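Local coordinates for AztD protein (Citrobacter koseri, PDB 6CMK) that acts as a periplasmic zinc chaperone, handing one zinc ion directly to the solute-binding protein AztC of the AztABCD transport system, at the interface of chains A and B. Numbering follows the deposited sequence. Chains: chain A/B, AztD protein.

The interface of chains A and B. Residues chain A 278, 295-297; chain B 131, 222-223, 238, 269.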
loop_
_atom_site.group_PDB
_atom_site.type_symbol
_atom_site.label_atom_id
_atom_site.label_comp_id
_atom_site.label_asym_id
_atom_site.label_seq_id
_atom_site.Cartn_x
_atom_site.Cartn_y
_atom_site.Cartn_z
ATOM N N ASP A 278 4.740 0.418 0.068
ATOM C CA ASP A 278 5.510 0.414 -1.171
ATOM C C ASP A 278 6.946 -0.047 -0.957
ATOM O O ASP A 278 7.820 0.240 -1.773
ATOM C CB ASP A 278 5.465 1.777 -1.878
ATOM C CG ASP A 278 6.005 2.928 -1.052
ATOM O OD1 ASP A 278 6.866 2.728 -0.190
ATOM O OD2 ASP A 278 5.558 4.075 -1.294
ATOM N N GLN A 295 12.730 -1.166 -2.518
ATOM C CA GLN A 295 11.765 -0.131 -2.847
ATOM C C GLN A 295 10.942 -0.565 -4.048
ATOM O O GLN A 295 11.501 -0.816 -5.122
ATOM C CB GLN A 295 12.485 1.170 -3.180
ATOM C CG GLN A 295 11.557 2.307 -3.532
ATOM C CD GLN A 295 10.661 2.681 -2.386
ATOM O OE1 GLN A 295 11.139 3.026 -1.298
ATOM N NE2 GLN A 295 9.348 2.612 -2.612
ATOM N N LEU A 296 9.597 -0.583 -3.887
ATOM C CA LEU A 296 8.698 -0.873 -4.998
ATOM C C LEU A 296 8.341 0.405 -5.747
ATOM O O LEU A 296 8.363 1.489 -5.165
ATOM C CB LEU A 296 7.415 -1.526 -4.490
ATOM C CG LEU A 296 7.566 -2.831 -3.714
ATOM C CD1 LEU A 296 6.212 -3.264 -3.176
ATOM C CD2 LEU A 296 8.196 -3.920 -4.578
ATOM N N PRO A 297 8.006 0.303 -7.040
ATOM C CA PRO A 297 7.627 1.521 -7.789
ATOM C C PRO A 297 6.360 2.175 -7.282
ATOM O O PRO A 297 6.280 3.410 -7.266
ATOM C CB PRO A 297 7.471 1.010 -9.230
ATOM C CG PRO A 297 7.189 -0.456 -9.070
ATOM C CD PRO A 297 8.061 -0.871 -7.921
ATOM N N GLN B 131 6.802 7.925 3.265
ATOM C CA GLN B 131 7.160 6.715 4.013
ATOM C C GLN B 131 7.346 6.991 5.506
ATOM O O GLN B 131 8.077 6.273 6.199
ATOM C CB GLN B 131 8.409 6.068 3.422
ATOM C CG GLN B 131 8.272 5.800 1.939
ATOM C CD GLN B 131 9.522 5.217 1.331
ATOM O OE1 GLN B 131 10.647 5.551 1.722
ATOM N NE2 GLN B 131 9.334 4.346 0.358
ATOM N N GLY B 222 4.721 7.545 -6.386
ATOM C CA GLY B 222 5.390 6.272 -6.156
ATOM C C GLY B 222 6.797 6.505 -5.658
ATOM O O GLY B 222 7.039 7.358 -4.799
ATOM N N ASP B 223 7.750 5.748 -6.208
ATOM C CA ASP B 223 9.128 5.809 -5.731
ATOM C C ASP B 223 9.929 6.973 -6.312
ATOM O O ASP B 223 11.138 7.061 -6.050
ATOM C CB ASP B 223 9.841 4.485 -6.032
ATOM C CG ASP B 223 10.223 4.315 -7.494
ATOM O OD1 ASP B 223 9.744 5.051 -8.390
ATOM O OD2 ASP B 223 11.037 3.403 -7.747
ATOM N N GLN B 238 15.589 6.578 -4.462
ATOM C CA GLN B 238 16.563 6.006 -3.540
ATOM C C GLN B 238 16.321 4.516 -3.431
ATOM O O GLN B 238 15.186 4.080 -3.219
ATOM C CB GLN B 238 16.486 6.621 -2.141
ATOM C CG GLN B 238 17.577 6.062 -1.212
ATOM C CD GLN B 238 17.507 6.606 0.194
ATOM O OE1 GLN B 238 16.431 6.825 0.741
ATOM N NE2 GLN B 238 18.670 6.822 0.794
ATOM N N GLN B 269 2.187 6.085 -11.771
ATOM C CA GLN B 269 3.291 7.042 -11.659
ATOM C C GLN B 269 3.228 8.067 -12.783
ATOM O O GLN B 269 3.435 7.731 -13.956
ATOM C CB GLN B 269 4.642 6.337 -11.661
ATOM C CG GLN B 269 4.904 5.610 -10.370
ATOM C CD GLN B 269 6.329 5.113 -10.271
ATOM O OE1 GLN B 269 6.686 4.097 -10.859
ATOM N NE2 GLN B 269 7.162 5.856 -9.549
HETATM O O HOH W 1 11.231 0.712 -7.618
HETATM O O HOH W 2 12.850 5.060 -1.442
#
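A:Gln295 and B:Gln131 meet tip to tip across the chain boundary, their amide planes 24° apart. CB of A:Gln295 faces the backbone carbonyl O of B:Gln238. CG stands anti to the backbone N and lies 3.7 Å from CB of B:Asp223, an apolar touch. The chain then bends at chi2 (63°), which turns the amide back beside its own backbone, with its two branches facing different partners. On one branch, NE2 turns back on its own chain and gives a nearly straight hydrogen bond to the carbonyl O of A:Leu296 (3.0 Å), in plane and on a lone pair; this bond, with those at OE1, should hold the amide's rotation. The other branch, OE1, accepts from NE2 of B:Gln131 at 2.8 Å and also meets a water, which passes on to the B:Gln238 carbonyl.

The B:Gln131 amide nitrogen reaches two acceptors: it also donates to the carboxylate oxygen OD1 of A:Asp278 (3.0 Å), arriving on the syn side but 32° out of the carboxylate plane. Those two side chains cross at about a right angle.

Farther along, the backbone N of B:Asp223 donates to the carbonyl O of A:Pro297 at 3.0 Å. The B:Asp223 carboxylate faces CA of the proline; its OD1 takes a hydrogen bond from NE2 of B:Gln269 (2.9 Å), a bond within chain B that steadies the carboxylate, while OD2 reaches the A:Gln295 carbonyl through another water.

Chain A contributes the end of strand 291-295 and the residues just after it, with A:Asp278 just ahead of strand 279-283; chain B contributes loops of its own beta-propeller. AztD is a monomer, so this patch, part of an interface that is not an exact two-fold, may reflect crystal packing.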